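Local coordinates for biotin protein ligase-like protein of unknown function (Silicibacter sp., PDB 3BFM), which is of unknown function but belongs to the biotin/lipoate A/B protein ligase family and binds calcium in the crystal, at residues A[13-18]-A[28-33]; A[22-27]-A[106-111]; A[125-130]-A[161-166]. All blocks are in the same frame, centred on the assembly; numbering follows the deposited sequence. Where two conformers were deposited one is given.

Overall arrangement
All three contacts are built on one mixed beta-sheet of the biotin/lipoate ligase-like fold. Interactions 1 and 2 share helix 23-32. Interaction 1 ties the helix to edge strand 13-16, and interaction 2 packs its first turn on strand 102-111. Their centres lie about 10 Å apart, and C28 SG meets A110 CB at 3.7 Å. Interactions 2 and 3 use neighbouring strands, joined where R108 N comes 2.7 Å from G126 O, probably as a hydrogen bond. Interaction 3 brings in helix 156-175. Its centre is about 15 Å from that of interaction 1, with nearest atoms about 7 Å apart. The calcium ion sits at D22 of interaction 2, 11.6 Å from E15 OE2 of interaction 1.

Interaction 1 of 3, residues A[13-18]-A[28-33]; sequences TGEAAG and CQKAEL
K30 meets E15 in a single salt bridge between helix 23-32 and edge strand 13-16. Before K30 in the helix, C28 touches W122. K30 follows, and its side chain runs out from the helix to meet that of E15 coming the opposite way. The chain is nearly straight as far as CE, then bends at chi4 (-142°), which turns NZ to the carboxylate. K30 NZ lies 2.7 Å from E15 OE2 and uses the syn lone pair of that oxygen. A second, weak bond joins K30 NZ to E15 OE1 at 2.9 Å. The ammonium thus sits at the mouth of the carboxylate, within reach of both oxygens. E15 is extended, with CG anti to the backbone N (chi1 180°), and this carries its carboxylate out from the strand. Past K30, A31 packs on W122, and E32 OE1 accepts a hydrogen bond from W122 NE1. Both bridge residues also touch L39 of strand 39-44, so the pair lies within the beta-alpha-beta unit made by strand 13-16, helix 23-32 and strand 39-44. The two CA atoms, of E15 and K30, are 11.2 Å apart, so the side chains alone span the gap. Both residues are partly exposed. Solvent probably screens this surface ion pair between helix and sheet edge, so it is likely weaker than a buried one would be.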
ATOM      1  N   THR A  13       4.114  -1.835  -6.189  1.00 25.38           N
ATOM      2  CA  THR A  13       5.393  -2.144  -6.776  1.00 24.15           C
ATOM      3  C   THR A  13       5.086  -2.644  -8.155  1.00 23.13           C
ATOM      4  O   THR A  13       4.461  -3.689  -8.257  1.00 22.53           O
ATOM      5  CB  THR A  13       6.038  -3.342  -6.057  1.00 27.86           C
ATOM      6  OG1 THR A  13       6.020  -3.129  -4.645  1.00 30.35           O
ATOM      7  CG2 THR A  13       7.487  -3.578  -6.549  1.00 26.82           C
ATOM      8  N   GLY A  14       5.561  -1.957  -9.186  1.00 22.40           N
ATOM      9  CA  GLY A  14       5.408  -2.433 -10.546  1.00 22.67           C
ATOM     10  C   GLY A  14       6.521  -3.373 -10.969  1.00 23.64           C
ATOM     11  O   GLY A  14       7.689  -3.137 -10.661  1.00 25.29           O
ATOM     12  N   GLU A  15       6.166  -4.445 -11.669  1.00 21.21           N
ATOM     13  CA  GLU A  15       7.124  -5.378 -12.206  1.00 23.39           C
ATOM     14  C   GLU A  15       6.691  -5.739 -13.634  1.00 21.25           C
ATOM     15  O   GLU A  15       5.593  -6.285 -13.845  1.00 18.48           O
ATOM     16  CB  GLU A  15       7.165  -6.621 -11.346  1.00 26.85           C
ATOM     17  CG  GLU A  15       8.163  -7.636 -11.879  1.00 37.55           C
ATOM     18  CD  GLU A  15       8.502  -8.739 -10.907  1.00 51.37           C
ATOM     19  OE1 GLU A  15       8.427  -8.522  -9.669  1.00 55.32           O
ATOM     20  OE2 GLU A  15       8.868  -9.831 -11.400  1.00 57.07           O
ATOM     21  N   ALA A  16       7.520  -5.417 -14.617  1.00 18.78           N
ATOM     22  CA  ALA A  16       7.235  -5.800 -15.987  1.00 17.65           C
ATOM     23  C   ALA A  16       7.525  -7.294 -16.157  1.00 19.78           C
ATOM     24  O   ALA A  16       8.579  -7.805 -15.723  1.00 19.65           O
ATOM     25  CB  ALA A  16       8.057  -4.969 -16.982  1.00 18.66           C
ATOM     26  N   ALA A  17       6.618  -7.982 -16.853  1.00 18.58           N
ATOM     27  CA  ALA A  17       6.788  -9.413 -17.168  1.00 20.21           C
ATOM     28  C   ALA A  17       7.939  -9.609 -18.156  1.00 22.46           C
ATOM     29  O   ALA A  17       8.084  -8.855 -19.132  1.00 21.84           O
ATOM     30  CB  ALA A  17       5.487  -9.984 -17.759  1.00 22.40           C
ATOM     31  N   GLY A  18       8.771 -10.593 -17.852  1.00 22.98           N
ATOM     32  CA  GLY A  18       9.891 -10.988 -18.697  1.00 23.74           C
ATOM     33  C   GLY A  18       9.571 -12.139 -19.617  1.00 23.88           C
ATOM     34  O   GLY A  18       8.437 -12.597 -19.694  1.00 23.06           O
ATOM     35  N   CYS A  28       0.361 -14.875  -9.702  1.00 17.10           N
ATOM     36  CA  CYS A  28      -0.061 -16.045  -8.934  1.00 19.10           C
ATOM     37  C   CYS A  28       1.108 -16.882  -8.475  1.00 20.79           C
ATOM     38  O   CYS A  28       1.153 -17.348  -7.332  1.00 20.64           O
ATOM     39  CB  CYS A  28      -0.990 -16.934  -9.763  1.00 20.12           C
ATOM     40  SG  CYS A  28      -2.628 -16.261 -10.033  1.00 20.63           S
ATOM     41  N   GLN A  29       2.091 -17.042  -9.345  1.00 21.50           N
ATOM     42  CA  GLN A  29       3.304 -17.793  -9.011  0.50 22.25           C
ATOM     43  C   GLN A  29       4.051 -17.094  -7.890  1.00 23.00           C
ATOM     44  O   GLN A  29       4.426 -17.709  -6.897  1.00 24.14           O
ATOM     45  CB  GLN A  29       4.211 -17.934 -10.241  0.50 22.84           C
ATOM     46  CG  GLN A  29       5.392 -18.861 -10.035  0.50 25.24           C
ATOM     47  N   LYS A  30       4.250 -15.788  -8.039  1.00 22.62           N
ATOM     48  CA  LYS A  30       4.934 -15.026  -7.003  1.00 22.95           C
ATOM     49  C   LYS A  30       4.162 -15.026  -5.669  1.00 24.37           C
ATOM     50  O   LYS A  30       4.750 -15.127  -4.582  1.00 22.98           O
ATOM     51  CB  LYS A  30       5.233 -13.620  -7.483  1.00 24.70           C
ATOM     52  CG  LYS A  30       6.320 -13.594  -8.546  1.00 25.83           C
ATOM     53  CD  LYS A  30       6.855 -12.218  -8.808  1.00 31.19           C
ATOM     54  CE  LYS A  30       8.153 -12.292  -9.619  1.00 42.57           C
ATOM     55  NZ  LYS A  30       9.125 -11.253  -9.169  1.00 50.98           N
ATOM     56  N   ALA A  31       2.834 -14.978  -5.757  1.00 19.36           N
ATOM     57  CA  ALA A  31       2.010 -14.942  -4.564  1.00 22.37           C
ATOM     58  C   ALA A  31       2.218 -16.266  -3.797  1.00 23.39           C
ATOM     59  O   ALA A  31       2.430 -16.291  -2.585  1.00 22.11           O
ATOM     60  CB  ALA A  31       0.549 -14.741  -4.958  1.00 20.18           C
ATOM     61  N   GLU A  32       2.205 -17.366  -4.516  1.00 24.95           N
ATOM     62  CA  GLU A  32       2.403 -18.680  -3.866  1.00 30.08           C
ATOM     63  C   GLU A  32       3.812 -18.826  -3.255  1.00 30.86           C
ATOM     64  O   GLU A  32       3.978 -19.490  -2.230  1.00 33.89           O
ATOM     65  CB  GLU A  32       2.077 -19.812  -4.840  1.00 31.35           C
ATOM     66  CG  GLU A  32       2.079 -21.213  -4.195  1.00 42.94           C
ATOM     67  CD  GLU A  32       1.145 -21.357  -2.976  1.00 46.50           C
ATOM     68  OE1 GLU A  32      -0.017 -20.907  -3.048  1.00 44.45           O
ATOM     69  OE2 GLU A  32       1.588 -21.926  -1.944  1.00 44.40           O
ATOM     70  N   LEU A  33       4.797 -18.177  -3.868  1.00 31.70           N
ATOM     71  CA  LEU A  33       6.151 -18.021  -3.306  1.00 33.50           C
ATOM     72  C   LEU A  33       6.262 -17.083  -2.119  1.00 34.40           C
ATOM     73  O   LEU A  33       7.343 -16.942  -1.578  1.00 37.24           O
ATOM     74  CB  LEU A  33       7.119 -17.464  -4.368  1.00 32.82           C
ATOM     75  CG  LEU A  33       7.681 -18.453  -5.377  1.00 37.14           C
ATOM     76  CD1 LEU A  33       8.258 -17.718  -6.569  1.00 34.24           C
ATOM     77  CD2 LEU A  33       8.740 -19.332  -4.695  1.00 38.55           C
TER

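Interaction 2 of 3, residues A[22-27]-A[106-111]; sequences DPFDLA and RLRIAA. With CA (calcium ion), chain B.
F24 lies between the helix and the strand with R108 stretched over its ring. The R108 side chain crosses the F24 side chain at a slant, and its guanidinium plane is turned 32° from the ring plane. F24 CD2 sits over the centre of one guanidinium face, 3.6 Å from R108 CZ. Nearer the strand, R108 CB makes a CH-pi contact over the ring face, 4.1 Å from the F24 centroid. A bend at chi3 (-73°) brings the guanidinium of R108 back toward the helix, where R108 NH2 comes 3.5 Å from F24 CB. R106 NH2 lies against the other guanidinium face. A salt bridge from R108 NH2 to D128 on the adjacent strand helps fix the group. This is helix-on-sheet packing in the ligase-like fold: the axes of 23-27 and 106-111 run nearly parallel, at 15° and 10.1 Å. The F24 ring reaches the strand. There F24 CZ touches A110 CB at 3.7 Å, and the backbone C of I109 lies at the ring edge. At the start of the helix, D22 OD1 binds the calcium ion at 2.4 Å, alongside three waters, Q21 and E43.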
ATOM      1  N   ASP A  22       3.735 -14.218 -18.126  1.00 20.63           N
ATOM      2  CA  ASP A  22       2.593 -13.334 -18.356  1.00 22.07           C
ATOM      3  C   ASP A  22       2.089 -12.858 -16.993  1.00 19.70           C
ATOM      4  O   ASP A  22       2.260 -13.570 -15.996  1.00 21.23           O
ATOM      5  CB  ASP A  22       1.454 -14.025 -19.123  1.00 25.92           C
ATOM      6  CG  ASP A  22       1.886 -14.564 -20.486  1.00 34.53           C
ATOM      7  OD1 ASP A  22       2.714 -13.939 -21.184  1.00 25.90           O
ATOM      8  OD2 ASP A  22       1.385 -15.643 -20.848  1.00 42.05           O
ATOM      9  N   PRO A  23       1.530 -11.645 -16.932  1.00 15.83           N
ATOM     10  CA  PRO A  23       1.190 -11.051 -15.624  1.00 16.64           C
ATOM     11  C   PRO A  23       0.321 -11.872 -14.660  1.00 17.88           C
ATOM     12  O   PRO A  23       0.706 -12.036 -13.492  1.00 16.16           O
ATOM     13  CB  PRO A  23       0.526  -9.731 -16.024  1.00 16.15           C
ATOM     14  CG  PRO A  23       1.200  -9.362 -17.288  1.00 19.28           C
ATOM     15  CD  PRO A  23       1.302 -10.689 -18.017  1.00 17.36           C
ATOM     16  N   PHE A  24      -0.808 -12.406 -15.120  1.00 17.58           N
ATOM     17  CA  PHE A  24      -1.739 -13.077 -14.209  1.00 18.69           C
ATOM     18  C   PHE A  24      -1.046 -14.336 -13.670  1.00 15.39           C
ATOM     19  O   PHE A  24      -0.997 -14.534 -12.448  1.00 17.88           O
ATOM     20  CB  PHE A  24      -3.039 -13.401 -14.930  1.00 16.98           C
ATOM     21  CG  PHE A  24      -4.097 -14.054 -14.053  1.00 18.05           C
ATOM     22  CD1 PHE A  24      -4.685 -13.320 -13.021  1.00 20.77           C
ATOM     23  CD2 PHE A  24      -4.486 -15.359 -14.251  1.00 19.83           C
ATOM     24  CE1 PHE A  24      -5.677 -13.856 -12.240  1.00 17.13           C
ATOM     25  CE2 PHE A  24      -5.470 -15.927 -13.433  1.00 21.90           C
ATOM     26  CZ  PHE A  24      -6.033 -15.188 -12.430  1.00 16.66           C
ATOM     27  N   ASP A  25      -0.493 -15.157 -14.564  1.00 16.64           N
ATOM     28  CA  ASP A  25       0.253 -16.359 -14.155  1.00 21.55           C
ATOM     29  C   ASP A  25       1.400 -16.040 -13.213  1.00 17.41           C
ATOM     30  O   ASP A  25       1.531 -16.671 -12.145  1.00 20.14           O
ATOM     31  CB  ASP A  25       0.801 -17.090 -15.372  1.00 23.32           C
ATOM     32  CG  ASP A  25       1.513 -18.392 -15.000  1.00 33.43           C
ATOM     33  OD1 ASP A  25       0.816 -19.421 -14.912  1.00 51.89           O
ATOM     34  OD2 ASP A  25       2.756 -18.385 -14.802  1.00 50.36           O
ATOM     35  N   LEU A  26       2.219 -15.053 -13.591  1.00 17.84           N
ATOM     36  CA  LEU A  26       3.383 -14.674 -12.794  1.00 17.33           C
ATOM     37  C   LEU A  26       2.996 -14.138 -11.414  1.00 19.89           C
ATOM     38  O   LEU A  26       3.615 -14.471 -10.398  1.00 19.41           O
ATOM     39  CB  LEU A  26       4.230 -13.624 -13.537  1.00 20.86           C
ATOM     40  CG  LEU A  26       5.543 -13.234 -12.817  1.00 18.87           C
ATOM     41  CD1 LEU A  26       6.371 -14.495 -12.549  1.00 23.45           C
ATOM     42  CD2 LEU A  26       6.313 -12.156 -13.587  1.00 18.82           C
ATOM     43  N   ALA A  27       1.995 -13.269 -11.380  1.00 16.85           N
ATOM     44  CA  ALA A  27       1.536 -12.766 -10.085  1.00 15.32           C
ATOM     45  C   ALA A  27       1.087 -13.903  -9.165  1.00 16.84           C
ATOM     46  O   ALA A  27       1.383 -13.883  -7.966  1.00 18.11           O
ATOM     47  CB  ALA A  27       0.410 -11.779 -10.283  1.00 15.45           C
ATOM     48  N   ARG A 106     -11.262  -8.670 -20.119  1.00 15.89           N
ATOM     49  CA  ARG A 106     -11.841  -9.319 -18.938  1.00 17.32           C
ATOM     50  C   ARG A 106     -10.944  -9.127 -17.751  1.00 16.57           C
ATOM     51  O   ARG A 106      -9.717  -8.893 -17.890  1.00 19.01           O
ATOM     52  CB  ARG A 106     -12.020 -10.806 -19.162  1.00 16.97           C
ATOM     53  CG  ARG A 106     -10.764 -11.459 -19.456  1.00 18.96           C
ATOM     54  CD  ARG A 106     -10.841 -12.962 -19.527  1.00 27.05           C
ATOM     55  NE  ARG A 106      -9.519 -13.462 -19.898  1.00 34.69           N
ATOM     56  CZ  ARG A 106      -9.207 -14.757 -20.020  1.00 42.95           C
ATOM     57  NH1 ARG A 106     -10.119 -15.700 -19.779  1.00 39.31           N
ATOM     58  NH2 ARG A 106      -7.970 -15.099 -20.375  1.00 40.82           N
ATOM     59  N   LEU A 107     -11.569  -9.186 -16.592  1.00 15.24           N
ATOM     60  CA  LEU A 107     -10.887  -9.331 -15.324  1.00 14.86           C
ATOM     61  C   LEU A 107     -10.955 -10.781 -14.871  1.00 18.96           C
ATOM     62  O   LEU A 107     -12.010 -11.405 -14.933  1.00 20.03           O
ATOM     63  CB  LEU A 107     -11.525  -8.451 -14.259  1.00 17.91           C
ATOM     64  CG  LEU A 107     -11.337  -6.942 -14.403  1.00 21.22           C
ATOM     65  CD1 LEU A 107     -12.396  -6.203 -13.517  1.00 31.86           C
ATOM     66  CD2 LEU A 107      -9.938  -6.508 -14.045  1.00 27.17           C
ATOM     67  N   ARG A 108      -9.840 -11.318 -14.373  1.00 14.45           N
ATOM     68  CA  ARG A 108      -9.771 -12.682 -13.867  1.00 17.06           C
ATOM     69  C   ARG A 108      -9.410 -12.621 -12.409  1.00 15.21           C
ATOM     70  O   ARG A 108      -8.762 -11.641 -11.961  1.00 16.62           O
ATOM     71  CB  ARG A 108      -8.721 -13.524 -14.636  1.00 19.43           C
ATOM     72  CG  ARG A 108      -9.207 -13.902 -16.023  1.00 27.65           C
ATOM     73  CD  ARG A 108      -8.276 -14.881 -16.677  1.00 27.72           C
ATOM     74  NE  ARG A 108      -7.054 -14.201 -17.087  1.00 30.23           N
ATOM     75  CZ  ARG A 108      -5.954 -14.821 -17.508  1.00 32.93           C
ATOM     76  NH1 ARG A 108      -5.911 -16.144 -17.560  1.00 28.95           N
ATOM     77  NH2 ARG A 108      -4.894 -14.110 -17.869  1.00 32.18           N
ATOM     78  N   ILE A 109      -9.769 -13.673 -11.689  1.00 14.74           N
ATOM     79  CA  ILE A 109      -9.451 -13.766 -10.271  1.00 13.71           C
ATOM     80  C   ILE A 109      -9.002 -15.187  -9.900  1.00 14.13           C
ATOM     81  O   ILE A 109      -9.601 -16.175 -10.389  1.00 13.60           O
ATOM     82  CB  ILE A 109     -10.649 -13.283  -9.395  1.00 16.10           C
ATOM     83  CG1 ILE A 109     -10.269 -13.348  -7.939  1.00 11.97           C
ATOM     84  CG2 ILE A 109     -11.970 -14.096  -9.614  1.00 16.04           C
ATOM     85  CD1 ILE A 109     -11.065 -12.369  -7.067  1.00 15.48           C
ATOM     86  N   ALA A 110      -7.973 -15.263  -9.037  1.00 14.96           N
ATOM     87  CA  ALA A 110      -7.469 -16.528  -8.503  1.00 18.55           C
ATOM     88  C   ALA A 110      -7.190 -16.326  -7.047  1.00 16.75           C
ATOM     89  O   ALA A 110      -7.002 -15.197  -6.556  1.00 16.58           O
ATOM     90  CB  ALA A 110      -6.170 -17.007  -9.213  1.00 15.61           C
ATOM     91  N   ALA A 111      -7.184 -17.427  -6.328  1.00 16.85           N
ATOM     92  CA  ALA A 111      -6.791 -17.366  -4.937  1.00 17.92           C
ATOM     93  C   ALA A 111      -6.120 -18.665  -4.447  1.00 20.39           C
ATOM     94  O   ALA A 111      -6.117 -19.673  -5.147  1.00 20.17           O
ATOM     95  CB  ALA A 111      -8.014 -16.995  -4.073  1.00 19.34           C
TER
HETATM   96 CA    CA B 235       4.554 -12.603 -21.793  1.00 21.60          CA
HETATM   97  O   HOH W   1       6.894 -12.282 -21.813  1.00 24.85           O
HETATM   98  O   HOH W   2       5.353 -14.829 -22.448  1.00 30.05           O
HETATM   99  O   HOH W   3       3.643 -12.600 -23.987  1.00 23.62           O

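Interaction 3 of 3, residues A[125-130]-A[161-166]; sequences VGLDLP and ESWARH
This is a buried apolar contact between a central sheet strand, 123-130, and helix 156-175, and it is carried by one indole. W163 reaches from the helix to the strand and lays its six-membered ring against L127. L127 CB stands over the ring face, 4.0 Å from the centroid and 19° off the normal, which makes a CH-pi contact. The closest atom pair is L127 CB with W163 CH2, at 3.8 Å. L127 CD2 lies above the same indole, near W163 CD2 at 4.1 Å. L127 points back along the indole, with CB over the six-membered ring and CD2 nearer the ring fusion, so it runs along the indole and not only against its end. W163 has CG anti to the backbone N (chi1 -180°), which carries the ring from the helix toward the strand. Its far end comes to V125: the carbonyl O of V125 lies near the ring plane, at the edge by W163 CH2, and V125 CG1 is 4.3 Å from W163 CZ2. In the ligase-like fold the helix packs here on the mixed sheet, and W163 also touches L107 on one neighbouring strand and A51 and L53 on the other. The one polar atom of the indole, NE1, is satisfied by C71 O of helix 67-82, which probably helps fix the rotation of the ring. V125 also touches C71. Within the helix, H166 ND1 donates to S162 O at 3.0 Å, from above the carbonyl plane. H166 N reaches the same oxygen from the opposite face.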
ATOM      1  N   VAL A 125      -5.965 -10.438  -8.895  1.00 17.17           N
ATOM      2  CA  VAL A 125      -6.897  -9.987  -9.935  1.00 15.16           C
ATOM      3  C   VAL A 125      -6.132  -9.571 -11.164  1.00 15.80           C
ATOM      4  O   VAL A 125      -5.220  -8.756 -11.084  1.00 15.34           O
ATOM      5  CB  VAL A 125      -7.777  -8.821  -9.435  1.00 14.45           C
ATOM      6  CG1 VAL A 125      -8.628  -8.275 -10.575  1.00 17.16           C
ATOM      7  CG2 VAL A 125      -8.605  -9.306  -8.303  1.00 18.88           C
ATOM      8  N   GLY A 126      -6.512 -10.102 -12.314  1.00 15.68           N
ATOM      9  CA  GLY A 126      -5.812  -9.802 -13.547  1.00 19.31           C
ATOM     10  C   GLY A 126      -6.704  -9.104 -14.539  1.00 18.53           C
ATOM     11  O   GLY A 126      -7.903  -9.407 -14.604  1.00 23.08           O
ATOM     12  N   LEU A 127      -6.117  -8.165 -15.279  1.00 16.10           N
ATOM     13  CA  LEU A 127      -6.779  -7.452 -16.338  1.00 14.04           C
ATOM     14  C   LEU A 127      -6.153  -7.898 -17.671  1.00 16.84           C
ATOM     15  O   LEU A 127      -4.921  -7.987 -17.784  1.00 15.14           O
ATOM     16  CB  LEU A 127      -6.571  -5.933 -16.121  1.00 15.99           C
ATOM     17  CG  LEU A 127      -7.049  -5.032 -17.255  1.00 17.28           C
ATOM     18  CD1 LEU A 127      -8.586  -5.170 -17.436  1.00 15.66           C
ATOM     19  CD2 LEU A 127      -6.638  -3.531 -17.058  1.00 17.13           C
ATOM     20  N   ASP A 128      -6.998  -8.251 -18.645  1.00 15.32           N
ATOM     21  CA  ASP A 128      -6.550  -8.446 -20.019  1.00 18.09           C
ATOM     22  C   ASP A 128      -7.408  -7.516 -20.904  1.00 16.53           C
ATOM     23  O   ASP A 128      -8.630  -7.597 -20.887  1.00 22.06           O
ATOM     24  CB  ASP A 128      -6.714  -9.888 -20.447  1.00 20.88           C
ATOM     25  CG  ASP A 128      -5.652 -10.822 -19.844  1.00 33.09           C
ATOM     26  OD1 ASP A 128      -5.650 -11.059 -18.615  1.00 44.94           O
ATOM     27  OD2 ASP A 128      -4.838 -11.360 -20.627  1.00 50.74           O
ATOM     28  N   LEU A 129      -6.764  -6.615 -21.640  1.00 17.96           N
ATOM     29  CA  LEU A 129      -7.493  -5.665 -22.431  1.00 16.51           C
ATOM     30  C   LEU A 129      -6.881  -5.572 -23.820  1.00 17.37           C
ATOM     31  O   LEU A 129      -5.706  -5.160 -23.967  1.00 17.00           O
ATOM     32  CB  LEU A 129      -7.502  -4.285 -21.742  1.00 16.61           C
ATOM     33  CG  LEU A 129      -8.285  -3.130 -22.356  1.00 15.79           C
ATOM     34  CD1 LEU A 129      -9.799  -3.371 -22.171  1.00 20.46           C
ATOM     35  CD2 LEU A 129      -7.916  -1.731 -21.773  1.00 18.05           C
ATOM     36  N   PRO A 130      -7.661  -5.955 -24.836  1.00 15.51           N
ATOM     37  CA  PRO A 130      -7.200  -5.727 -26.196  1.00 18.85           C
ATOM     38  C   PRO A 130      -7.228  -4.277 -26.597  1.00 16.23           C
ATOM     39  O   PRO A 130      -8.182  -3.591 -26.337  1.00 16.42           O
ATOM     40  CB  PRO A 130      -8.186  -6.531 -27.026  1.00 18.81           C
ATOM     41  CG  PRO A 130      -9.436  -6.569 -26.232  1.00 21.02           C
ATOM     42  CD  PRO A 130      -9.003  -6.580 -24.803  1.00 19.63           C
ATOM     43  N   GLU A 161      -1.679   2.897 -14.826  1.00 16.76           N
ATOM     44  CA  GLU A 161      -1.474   3.674 -13.624  1.00 18.39           C
ATOM     45  C   GLU A 161      -2.790   4.030 -12.980  1.00 19.21           C
ATOM     46  O   GLU A 161      -2.945   3.948 -11.764  1.00 18.18           O
ATOM     47  CB  GLU A 161      -0.755   4.988 -13.975  1.00 19.11           C
ATOM     48  CG  GLU A 161       0.671   4.793 -14.362  1.00 25.42           C
ATOM     49  CD  GLU A 161       1.328   6.061 -14.904  1.00 23.15           C
ATOM     50  OE1 GLU A 161       0.606   7.031 -15.251  1.00 29.52           O
ATOM     51  OE2 GLU A 161       2.581   6.088 -14.939  1.00 30.81           O
ATOM     52  N   SER A 162      -3.739   4.429 -13.816  1.00 16.80           N
ATOM     53  CA  SER A 162      -5.045   4.862 -13.338  0.70 17.22           C
ATOM     54  C   SER A 162      -5.848   3.698 -12.756  1.00 15.80           C
ATOM     55  O   SER A 162      -6.537   3.852 -11.754  1.00 18.14           O
ATOM     56  CB  SER A 162      -5.802   5.538 -14.462  0.70 18.00           C
ATOM     57  OG  SER A 162      -6.922   6.197 -13.940  0.70 14.13           O
ATOM     58  N   TRP A 163      -5.744   2.529 -13.382  1.00 15.33           N
ATOM     59  CA  TRP A 163      -6.450   1.352 -12.871  1.00 13.03           C
ATOM     60  C   TRP A 163      -5.927   1.081 -11.443  1.00 12.90           C
ATOM     61  O   TRP A 163      -6.686   0.960 -10.465  1.00 16.83           O
ATOM     62  CB  TRP A 163      -6.260   0.162 -13.771  1.00 18.78           C
ATOM     63  CG  TRP A 163      -6.975  -1.080 -13.291  1.00 13.71           C
ATOM     64  CD1 TRP A 163      -8.320  -1.205 -13.009  1.00 16.90           C
ATOM     65  CD2 TRP A 163      -6.400  -2.369 -13.089  1.00 17.82           C
ATOM     66  NE1 TRP A 163      -8.594  -2.483 -12.637  1.00 20.92           N
ATOM     67  CE2 TRP A 163      -7.440  -3.226 -12.673  1.00 18.62           C
ATOM     68  CE3 TRP A 163      -5.103  -2.873 -13.199  1.00 18.13           C
ATOM     69  CZ2 TRP A 163      -7.221  -4.570 -12.347  1.00 22.66           C
ATOM     70  CZ3 TRP A 163      -4.869  -4.214 -12.872  1.00 22.51           C
ATOM     71  CH2 TRP A 163      -5.926  -5.050 -12.472  1.00 21.71           C
ATOM     72  N   ALA A 164      -4.606   0.999 -11.328  1.00 17.60           N
ATOM     73  CA  ALA A 164      -3.998   0.755 -10.018  1.00 18.86           C
ATOM     74  C   ALA A 164      -4.470   1.744  -8.949  1.00 19.93           C
ATOM     75  O   ALA A 164      -4.854   1.328  -7.834  1.00 21.21           O
ATOM     76  CB  ALA A 164      -2.476   0.721 -10.111  1.00 19.98           C
ATOM     77  N   ARG A 165      -4.454   3.029  -9.275  1.00 19.41           N
ATOM     78  CA  ARG A 165      -4.882   4.067  -8.355  1.00 19.05           C
ATOM     79  C   ARG A 165      -6.349   3.947  -7.985  1.00 15.26           C
ATOM     80  O   ARG A 165      -6.707   3.998  -6.790  1.00 19.64           O
ATOM     81  CB  ARG A 165      -4.661   5.475  -8.913  1.00 23.32           C
ATOM     82  CG  ARG A 165      -3.330   6.062  -8.644  1.00 35.22           C
ATOM     83  CD  ARG A 165      -3.333   7.578  -8.839  1.00 35.19           C
ATOM     84  NE  ARG A 165      -3.995   7.988 -10.090  1.00 44.63           N
ATOM     85  CZ  ARG A 165      -3.448   7.954 -11.312  1.00 46.23           C
ATOM     86  NH1 ARG A 165      -2.206   7.508 -11.513  1.00 49.33           N
ATOM     87  NH2 ARG A 165      -4.161   8.361 -12.357  1.00 37.83           N
ATOM     88  N   HIS A 166      -7.220   3.774  -8.967  1.00 16.60           N
ATOM     89  CA  HIS A 166      -8.629   3.641  -8.613  1.00 14.85           C
ATOM     90  C   HIS A 166      -8.983   2.323  -7.895  1.00 14.93           C
ATOM     91  O   HIS A 166      -9.814   2.318  -7.000  1.00 14.69           O
ATOM     92  CB  HIS A 166      -9.515   3.807  -9.851  1.00 14.77           C
ATOM     93  CG  HIS A 166      -9.659   5.213 -10.299  1.00 16.14           C
ATOM     94  ND1 HIS A 166      -8.852   5.771 -11.254  1.00 20.49           N
ATOM     95  CD2 HIS A 166     -10.532   6.179  -9.924  1.00 17.01           C
ATOM     96  CE1 HIS A 166      -9.204   7.036 -11.440  1.00 18.17           C
ATOM     97  NE2 HIS A 166     -10.223   7.302 -10.648  1.00 26.15           N
TER